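Local coordinates for glycosyl hydrolase, family 38 (PDB 5KBP), which probably hydrolyses alpha-mannosidic bonds, as a bacterial alpha-mannosidase of glycoside hydrolase family 38, at residues F406-V420 / E493-F507. Residues are numbered along the deposited sequence; the frame is centred on the assembly and turned at random.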
ATOM      1  N   PHE A 406      35.409   9.700  -7.020  1.00 55.69           N
ATOM      2  CA  PHE A 406      34.037   9.883  -6.573  1.00 50.17           C
ATOM      3  C   PHE A 406      33.720  11.371  -6.573  1.00 56.71           C
ATOM      4  O   PHE A 406      34.619  12.214  -6.504  1.00 60.80           O
ATOM      5  CB  PHE A 406      33.799   9.268  -5.185  1.00 46.90           C
ATOM      6  CG  PHE A 406      34.686   9.828  -4.108  1.00 53.57           C
ATOM      7  CD1 PHE A 406      35.950   9.302  -3.888  1.00 58.92           C
ATOM      8  CD2 PHE A 406      34.253  10.874  -3.308  1.00 53.18           C
ATOM      9  CE1 PHE A 406      36.768   9.813  -2.897  1.00 59.25           C
ATOM     10  CE2 PHE A 406      35.068  11.389  -2.314  1.00 50.93           C
ATOM     11  CZ  PHE A 406      36.326  10.858  -2.109  1.00 50.56           C
ATOM     12  N   VAL A 407      32.427  11.689  -6.647  1.00 50.27           N
ATOM     13  CA  VAL A 407      31.955  13.058  -6.826  1.00 56.56           C
ATOM     14  C   VAL A 407      31.006  13.419  -5.691  1.00 53.72           C
ATOM     15  O   VAL A 407      30.146  12.618  -5.307  1.00 52.94           O
ATOM     16  CB  VAL A 407      31.259  13.238  -8.192  1.00 55.27           C
ATOM     17  CG1 VAL A 407      30.857  14.689  -8.401  1.00 56.89           C
ATOM     18  CG2 VAL A 407      32.163  12.762  -9.319  1.00 52.34           C
ATOM     19  N   LEU A 408      31.159  14.634  -5.163  1.00 56.95           N
ATOM     20  CA  LEU A 408      30.303  15.169  -4.111  1.00 62.33           C
ATOM     21  C   LEU A 408      29.450  16.292  -4.687  1.00 62.27           C
ATOM     22  O   LEU A 408      29.986  17.259  -5.236  1.00 64.44           O
ATOM     23  CB  LEU A 408      31.133  15.682  -2.935  1.00 66.18           C
ATOM     24  CG  LEU A 408      31.539  14.657  -1.874  1.00 72.54           C
ATOM     25  CD1 LEU A 408      32.548  15.255  -0.906  1.00 72.34           C
ATOM     26  CD2 LEU A 408      30.308  14.164  -1.131  1.00 69.18           C
ATOM     27  N   PHE A 409      28.132  16.169  -4.551  1.00 54.95           N
ATOM     28  CA  PHE A 409      27.191  17.168  -5.036  1.00 47.85           C
ATOM     29  C   PHE A 409      26.576  17.923  -3.867  1.00 53.74           C
ATOM     30  O   PHE A 409      26.183  17.320  -2.863  1.00 64.58           O
ATOM     31  CB  PHE A 409      26.067  16.529  -5.857  1.00 49.44           C
ATOM     32  CG  PHE A 409      26.526  15.883  -7.128  1.00 51.67           C
ATOM     33  CD1 PHE A 409      26.959  14.568  -7.134  1.00 50.00           C
ATOM     34  CD2 PHE A 409      26.501  16.581  -8.324  1.00 48.11           C
ATOM     35  CE1 PHE A 409      27.373  13.966  -8.305  1.00 52.39           C
ATOM     36  CE2 PHE A 409      26.914  15.985  -9.498  1.00 53.16           C
ATOM     37  CZ  PHE A 409      27.350  14.676  -9.488  1.00 55.56           C
ATOM     38  N   ASN A 410      26.493  19.242  -4.003  1.00 49.46           N
ATOM     39  CA  ASN A 410      25.692  20.076  -3.112  1.00 53.70           C
ATOM     40  C   ASN A 410      24.424  20.418  -3.882  1.00 54.54           C
ATOM     41  O   ASN A 410      24.445  21.243  -4.796  1.00 58.12           O
ATOM     42  CB  ASN A 410      26.450  21.327  -2.680  1.00 53.98           C
ATOM     43  CG  ASN A 410      25.665  22.182  -1.688  1.00 52.57           C
ATOM     44  OD1 ASN A 410      24.536  21.856  -1.318  1.00 53.78           O
ATOM     45  ND2 ASN A 410      26.274  23.276  -1.241  1.00 52.52           N
ATOM     46  N   THR A 411      23.320  19.762  -3.529  1.00 46.46           N
ATOM     47  CA  THR A 411      22.043  19.953  -4.206  1.00 53.47           C
ATOM     48  C   THR A 411      21.151  20.962  -3.487  1.00 56.30           C
ATOM     49  O   THR A 411      19.924  20.900  -3.607  1.00 55.95           O
ATOM     50  CB  THR A 411      21.319  18.615  -4.357  1.00 52.03           C
ATOM     51  OG1 THR A 411      21.184  17.997  -3.070  1.00 61.28           O
ATOM     52  CG2 THR A 411      22.108  17.694  -5.271  1.00 43.42           C
ATOM     53  N   SER A 412      21.746  21.891  -2.743  1.00 59.00           N
ATOM     54  CA  SER A 412      21.007  22.925  -2.036  1.00 47.56           C
ATOM     55  C   SER A 412      21.524  24.294  -2.455  1.00 52.27           C
ATOM     56  O   SER A 412      22.523  24.416  -3.170  1.00 52.56           O
ATOM     57  CB  SER A 412      21.117  22.757  -0.513  1.00 47.49           C
ATOM     58  OG  SER A 412      22.372  23.210  -0.032  1.00 42.56           O
ATOM     59  N   GLY A 413      20.825  25.331  -2.003  1.00 49.60           N
ATOM     60  CA  GLY A 413      21.187  26.691  -2.350  1.00 47.25           C
ATOM     61  C   GLY A 413      21.954  27.418  -1.266  1.00 47.66           C
ATOM     62  O   GLY A 413      22.065  28.647  -1.298  1.00 50.58           O
ATOM     63  N   TYR A 414      22.496  26.674  -0.307  1.00 47.63           N
ATOM     64  CA  TYR A 414      23.218  27.252   0.815  1.00 47.45           C
ATOM     65  C   TYR A 414      24.646  26.728   0.852  1.00 56.28           C
ATOM     66  O   TYR A 414      24.935  25.630   0.368  1.00 53.87           O
ATOM     67  CB  TYR A 414      22.527  26.932   2.144  1.00 44.47           C
ATOM     68  CG  TYR A 414      21.022  27.025   2.087  1.00 52.67           C
ATOM     69  CD1 TYR A 414      20.380  28.252   2.159  1.00 54.03           C
ATOM     70  CD2 TYR A 414      20.243  25.882   1.958  1.00 50.85           C
ATOM     71  CE1 TYR A 414      19.002  28.341   2.106  1.00 55.62           C
ATOM     72  CE2 TYR A 414      18.863  25.962   1.903  1.00 44.46           C
ATOM     73  CZ  TYR A 414      18.248  27.195   1.978  1.00 50.89           C
ATOM     74  OH  TYR A 414      16.875  27.282   1.925  1.00 47.99           O
ATOM     75  N   GLN A 415      25.539  27.529   1.427  1.00 56.44           N
ATOM     76  CA  GLN A 415      26.878  27.049   1.735  1.00 62.32           C
ATOM     77  C   GLN A 415      26.780  25.929   2.758  1.00 65.80           C
ATOM     78  O   GLN A 415      26.321  26.147   3.884  1.00 66.98           O
ATOM     79  CB  GLN A 415      27.740  28.189   2.273  1.00 66.65           C
ATOM     80  CG  GLN A 415      27.762  29.420   1.385  1.00 79.66           C
ATOM     81  CD  GLN A 415      29.133  29.694   0.806  1.00 90.23           C
ATOM     82  OE1 GLN A 415      30.140  29.647   1.513  1.00 97.51           O
ATOM     83  NE2 GLN A 415      29.181  29.979  -0.490  1.00 83.80           N
ATOM     84  N   LYS A 416      27.195  24.729   2.370  1.00 65.01           N
ATOM     85  CA  LYS A 416      27.005  23.547   3.195  1.00 66.23           C
ATOM     86  C   LYS A 416      28.318  23.139   3.849  1.00 64.79           C
ATOM     87  O   LYS A 416      29.346  23.014   3.175  1.00 66.58           O
ATOM     88  CB  LYS A 416      26.442  22.388   2.373  1.00 71.33           C
ATOM     89  CG  LYS A 416      25.478  21.543   3.173  1.00 71.54           C
ATOM     90  CD  LYS A 416      25.155  20.232   2.505  1.00 69.73           C
ATOM     91  CE  LYS A 416      24.289  19.401   3.424  1.00 70.38           C
ATOM     92  NZ  LYS A 416      24.764  19.462   4.833  1.00 66.26           N
ATOM     93  N   THR A 417      28.270  22.934   5.164  1.00 56.40           N
ATOM     94  CA  THR A 417      29.407  22.473   5.950  1.00 56.29           C
ATOM     95  C   THR A 417      29.004  21.189   6.658  1.00 65.66           C
ATOM     96  O   THR A 417      28.016  21.173   7.401  1.00 71.44           O
ATOM     97  CB  THR A 417      29.841  23.533   6.962  1.00 56.04           C
ATOM     98  OG1 THR A 417      30.305  24.697   6.268  1.00 59.39           O
ATOM     99  CG2 THR A 417      30.949  22.993   7.843  1.00 70.73           C
ATOM    100  N   GLU A 418      29.765  20.121   6.435  1.00 64.76           N
ATOM    101  CA  GLU A 418      29.368  18.810   6.930  1.00 72.87           C
ATOM    102  C   GLU A 418      30.556  17.860   6.871  1.00 70.87           C
ATOM    103  O   GLU A 418      31.340  17.902   5.920  1.00 79.18           O
ATOM    104  CB  GLU A 418      28.198  18.253   6.105  1.00 86.08           C
ATOM    105  CG  GLU A 418      27.865  16.794   6.355  1.00100.18           C
ATOM    106  CD  GLU A 418      26.632  16.347   5.597  1.00112.72           C
ATOM    107  OE1 GLU A 418      25.691  17.157   5.464  1.00116.20           O
ATOM    108  OE2 GLU A 418      26.605  15.189   5.128  1.00117.80           O
ATOM    109  N   VAL A 419      30.683  17.019   7.893  1.00 57.20           N
ATOM    110  CA  VAL A 419      31.631  15.910   7.881  1.00 57.15           C
ATOM    111  C   VAL A 419      30.957  14.750   7.158  1.00 62.59           C
ATOM    112  O   VAL A 419      30.056  14.105   7.701  1.00 62.47           O
ATOM    113  CB  VAL A 419      32.060  15.517   9.298  1.00 59.75           C
ATOM    114  CG1 VAL A 419      32.933  14.273   9.261  1.00 65.43           C
ATOM    115  CG2 VAL A 419      32.801  16.668   9.961  1.00 44.86           C
ATOM    116  N   VAL A 420      31.392  14.485   5.930  1.00 64.20           N
ATOM    117  CA  VAL A 420      30.690  13.587   5.022  1.00 65.50           C
ATOM    118  C   VAL A 420      31.311  12.199   5.082  1.00 64.77           C
ATOM    119  O   VAL A 420      32.490  12.030   5.414  1.00 73.44           O
ATOM    120  CB  VAL A 420      30.713  14.148   3.582  1.00 73.35           C
ATOM    121  CG1 VAL A 420      29.674  13.454   2.709  1.00 74.07           C
ATOM    122  CG2 VAL A 420      30.481  15.645   3.600  1.00 82.60           C
ATOM    123  N   GLU A 493      35.911   9.285   5.254  1.00 65.88           N
ATOM    124  CA  GLU A 493      35.307  10.417   5.945  1.00 67.48           C
ATOM    125  C   GLU A 493      36.003  11.697   5.502  1.00 68.04           C
ATOM    126  O   GLU A 493      37.227  11.814   5.626  1.00 73.52           O
ATOM    127  CB  GLU A 493      35.410  10.239   7.460  1.00 69.94           C
ATOM    128  CG  GLU A 493      34.486  11.133   8.264  1.00 80.11           C
ATOM    129  CD  GLU A 493      34.516  10.813   9.746  1.00 90.09           C
ATOM    130  OE1 GLU A 493      35.599  10.461  10.259  1.00 92.93           O
ATOM    131  OE2 GLU A 493      33.454  10.904  10.397  1.00 92.70           O
ATOM    132  N   LEU A 494      35.228  12.650   4.988  1.00 64.14           N
ATOM    133  CA  LEU A 494      35.754  13.927   4.532  1.00 62.96           C
ATOM    134  C   LEU A 494      35.151  15.065   5.343  1.00 62.94           C
ATOM    135  O   LEU A 494      34.018  14.975   5.825  1.00 57.81           O
ATOM    136  CB  LEU A 494      35.468  14.152   3.038  1.00 59.65           C
ATOM    137  CG  LEU A 494      36.138  13.211   2.034  1.00 62.60           C
ATOM    138  CD1 LEU A 494      35.833  13.647   0.610  1.00 68.80           C
ATOM    139  CD2 LEU A 494      37.638  13.159   2.266  1.00 64.52           C
ATOM    140  N   SER A 495      35.922  16.139   5.489  1.00 62.15           N
ATOM    141  CA  SER A 495      35.490  17.347   6.190  1.00 63.09           C
ATOM    142  C   SER A 495      35.280  18.439   5.146  1.00 64.90           C
ATOM    143  O   SER A 495      36.240  19.062   4.684  1.00 69.27           O
ATOM    144  CB  SER A 495      36.513  17.766   7.242  1.00 67.09           C
ATOM    145  OG  SER A 495      36.103  18.946   7.913  1.00 69.42           O
ATOM    146  N   VAL A 496      34.022  18.664   4.774  1.00 59.47           N
ATOM    147  CA  VAL A 496      33.656  19.646   3.758  1.00 58.86           C
ATOM    148  C   VAL A 496      33.279  20.948   4.451  1.00 64.74           C
ATOM    149  O   VAL A 496      32.420  20.961   5.342  1.00 65.61           O
ATOM    150  CB  VAL A 496      32.506  19.131   2.877  1.00 58.81           C
ATOM    151  CG1 VAL A 496      32.050  20.210   1.911  1.00 59.66           C
ATOM    152  CG2 VAL A 496      32.942  17.883   2.124  1.00 55.45           C
ATOM    153  N   LYS A 497      33.915  22.043   4.037  1.00 69.26           N
ATOM    154  CA  LYS A 497      33.774  23.340   4.691  1.00 65.17           C
ATOM    155  C   LYS A 497      33.245  24.356   3.686  1.00 70.63           C
ATOM    156  O   LYS A 497      33.961  24.746   2.756  1.00 69.98           O
ATOM    157  CB  LYS A 497      35.111  23.795   5.276  1.00 57.57           C
ATOM    158  CG  LYS A 497      35.066  25.137   5.984  1.00 60.21           C
ATOM    159  CD  LYS A 497      36.435  25.504   6.536  1.00 68.63           C
ATOM    160  CE  LYS A 497      36.421  26.863   7.217  1.00 76.13           C
ATOM    161  NZ  LYS A 497      37.766  27.223   7.750  1.00 77.30           N
ATOM    162  N   GLU A 498      31.994  24.780   3.881  1.00 74.48           N
ATOM    163  CA  GLU A 498      31.376  25.856   3.100  1.00 76.13           C
ATOM    164  C   GLU A 498      31.418  25.566   1.600  1.00 67.50           C
ATOM    165  O   GLU A 498      31.903  26.370   0.800  1.00 65.89           O
ATOM    166  CB  GLU A 498      32.028  27.205   3.413  1.00 81.60           C
ATOM    167  CG  GLU A 498      31.843  27.665   4.848  1.00 93.62           C
ATOM    168  CD  GLU A 498      32.333  29.081   5.077  1.00105.11           C
ATOM    169  OE1 GLU A 498      31.857  29.727   6.033  1.00107.10           O
ATOM    170  OE2 GLU A 498      33.188  29.550   4.297  1.00109.43           O
ATOM    171  N   MET A 499      30.897  24.403   1.218  1.00 63.21           N
ATOM    172  CA  MET A 499      30.812  24.060  -0.193  1.00 58.13           C
ATOM    173  C   MET A 499      29.792  24.953  -0.886  1.00 66.03           C
ATOM    174  O   MET A 499      28.736  25.266  -0.330  1.00 63.44           O
ATOM    175  CB  MET A 499      30.438  22.588  -0.362  1.00 52.62           C
ATOM    176  CG  MET A 499      30.478  22.096  -1.798  1.00 57.15           C
ATOM    177  SD  MET A 499      30.171  20.325  -1.932  1.00 56.85           S
ATOM    178  CE  MET A 499      30.183  20.116  -3.712  1.00 57.74           C
ATOM    179  N   ALA A 500      30.118  25.372  -2.107  1.00 65.56           N
ATOM    180  CA  ALA A 500      29.294  26.338  -2.814  1.00 59.68           C
ATOM    181  C   ALA A 500      27.914  25.754  -3.117  1.00 68.28           C
ATOM    182  O   ALA A 500      27.772  24.544  -3.315  1.00 73.66           O
ATOM    183  CB  ALA A 500      29.973  26.770  -4.112  1.00 52.02           C
ATOM    184  N   PRO A 501      26.878  26.592  -3.147  1.00 65.03           N
ATOM    185  CA  PRO A 501      25.540  26.096  -3.488  1.00 55.00           C
ATOM    186  C   PRO A 501      25.484  25.562  -4.913  1.00 56.70           C
ATOM    187  O   PRO A 501      26.116  26.102  -5.823  1.00 62.13           O
ATOM    188  CB  PRO A 501      24.651  27.332  -3.321  1.00 58.90           C
ATOM    189  CG  PRO A 501      25.405  28.226  -2.395  1.00 64.47           C
ATOM    190  CD  PRO A 501      26.853  27.999  -2.712  1.00 64.49           C
ATOM    191  N   PHE A 502      24.704  24.492  -5.090  1.00 57.95           N
ATOM    192  CA  PHE A 502      24.476  23.836  -6.375  1.00 50.73           C
ATOM    193  C   PHE A 502      25.757  23.705  -7.188  1.00 55.88           C
ATOM    194  O   PHE A 502      25.899  24.316  -8.252  1.00 53.80           O
ATOM    195  CB  PHE A 502      23.399  24.575  -7.168  1.00 43.60           C
ATOM    196  CG  PHE A 502      22.036  24.483  -6.546  1.00 48.53           C
ATOM    197  CD1 PHE A 502      21.380  23.266  -6.463  1.00 49.92           C
ATOM    198  CD2 PHE A 502      21.420  25.604  -6.030  1.00 45.93           C
ATOM    199  CE1 PHE A 502      20.129  23.178  -5.883  1.00 48.54           C
ATOM    200  CE2 PHE A 502      20.169  25.524  -5.452  1.00 47.70           C
ATOM    201  CZ  PHE A 502      19.524  24.309  -5.375  1.00 49.36           C
ATOM    202  N   SER A 503      26.693  22.908  -6.680  1.00 52.93           N
ATOM    203  CA  SER A 503      27.972  22.668  -7.324  1.00 64.44           C
ATOM    204  C   SER A 503      28.356  21.213  -7.088  1.00 62.19           C
ATOM    205  O   SER A 503      27.646  20.468  -6.403  1.00 48.60           O
ATOM    206  CB  SER A 503      29.047  23.621  -6.789  1.00 63.44           C
ATOM    207  OG  SER A 503      29.196  23.475  -5.387  1.00 59.80           O
ATOM    208  N   TRP A 504      29.485  20.801  -7.659  1.00 57.69           N
ATOM    209  CA  TRP A 504      30.022  19.477  -7.384  1.00 59.62           C
ATOM    210  C   TRP A 504      31.541  19.529  -7.362  1.00 65.87           C
ATOM    211  O   TRP A 504      32.159  20.283  -8.120  1.00 67.49           O
ATOM    212  CB  TRP A 504      29.537  18.430  -8.403  1.00 44.66           C
ATOM    213  CG  TRP A 504      29.998  18.635  -9.819  1.00 50.00           C
ATOM    214  CD1 TRP A 504      31.244  18.389 -10.321  1.00 47.69           C
ATOM    215  CD2 TRP A 504      29.204  19.086 -10.923  1.00 45.47           C
ATOM    216  NE1 TRP A 504      31.280  18.680 -11.663  1.00 59.52           N
ATOM    217  CE2 TRP A 504      30.039  19.109 -12.057  1.00 62.49           C
ATOM    218  CE3 TRP A 504      27.870  19.484 -11.060  1.00 51.07           C
ATOM    219  CZ2 TRP A 504      29.585  19.511 -13.312  1.00 56.94           C
ATOM    220  CZ3 TRP A 504      27.422  19.884 -12.306  1.00 47.62           C
ATOM    221  CH2 TRP A 504      28.277  19.895 -13.415  1.00 51.43           C
ATOM    222  N   ASP A 505      32.132  18.730  -6.480  1.00 66.55           N
ATOM    223  CA  ASP A 505      33.576  18.602  -6.360  1.00 69.02           C
ATOM    224  C   ASP A 505      33.967  17.143  -6.533  1.00 71.87           C
ATOM    225  O   ASP A 505      33.323  16.248  -5.975  1.00 77.87           O
ATOM    226  CB  ASP A 505      34.070  19.127  -5.006  1.00 67.38           C
ATOM    227  CG  ASP A 505      33.981  20.637  -4.896  1.00 69.56           C
ATOM    228  OD1 ASP A 505      34.395  21.332  -5.849  1.00 72.82           O
ATOM    229  OD2 ASP A 505      33.493  21.130  -3.858  1.00 72.71           O
ATOM    230  N   SER A 506      35.018  16.908  -7.309  1.00 62.83           N
ATOM    231  CA  SER A 506      35.489  15.562  -7.599  1.00 56.15           C
ATOM    232  C   SER A 506      36.739  15.253  -6.786  1.00 65.59           C
ATOM    233  O   SER A 506      37.617  16.106  -6.626  1.00 67.06           O
ATOM    234  CB  SER A 506      35.782  15.396  -9.091  1.00 57.36           C
ATOM    235  OG  SER A 506      34.612  15.607  -9.863  1.00 59.98           O
ATOM    236  N   PHE A 507      36.807  14.032  -6.267  1.00 65.57           N
ATOM    237  CA  PHE A 507      37.958  13.539  -5.526  1.00 63.75           C
ATOM    238  C   PHE A 507      38.281  12.132  -6.016  1.00 62.02           C
ATOM    239  O   PHE A 507      37.562  11.561  -6.839  1.00 58.11           O
ATOM    240  CB  PHE A 507      37.696  13.555  -4.014  1.00 60.87           C
ATOM    241  CG  PHE A 507      37.325  14.909  -3.478  1.00 60.74           C
ATOM    242  CD1 PHE A 507      38.304  15.806  -3.086  1.00 62.60           C
ATOM    243  CD2 PHE A 507      35.996  15.283  -3.364  1.00 58.84           C
ATOM    244  CE1 PHE A 507      37.966  17.051  -2.592  1.00 66.98           C
ATOM    245  CE2 PHE A 507      35.652  16.528  -2.870  1.00 60.06           C
ATOM    246  CZ  PHE A 507      36.638  17.412  -2.483  1.00 63.45           C
TER
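Two antiparallel strand pairs, 406-410 with 503-507 (160° between directions) and 416-420 with 493-497 (173°), form part of the two facing sheets of what looks like a small beta sandwich, and both segments pass from one layer to the other at the same end. The strand axes approach to 4.6 Å within each pair, whereas 406-410 and 493-497 stay 11.3 Å apart, a spacing that fits facing sheets. Both segments lie in the first C-terminal family region of this GH38 enzyme.

Between the layers, Leu408 CD1 meets Leu494 CD1 and Val496 CG2, each at 4.0 Å. A chi1 of 59° tucks the Phe406 ring over the backbone toward strand 503-507. One ring face thereby receives CB of Phe507 as a CH-pi contact, while Leu494 CD1 abuts the edge, 3.8 Å from CE2. Val422 and Phe803 extend this apolar interior. On the face of Val407 and Phe409, Phe409 CD2 lies against Trp504 CB at 3.6 Å, the two rings meeting obliquely, and Trp504 NE1 bonds to Ala816 O.

Two G1 bulges flank the turn of 493-507: Glu498 and Met499 together face Lys416, and Phe502 and Ser503 face Asn410 more loosely, with a weak return bond from Ser503 N. The Phe502 ring carries Ser412 O 3.2 Å above its centre, and the same oxygen accepts from Phe502 N. Thr417 OG1 takes the Glu498 N-H at 2.9 Å. At the crossing, Asn410 OD1 closes an Asx turn with Ser412 N and also accepts from Ser412 OG; its ND2 reaches Tyr414 O at 3.2 Å, close to the amide plane, and makes a weak bond to Ala500 O.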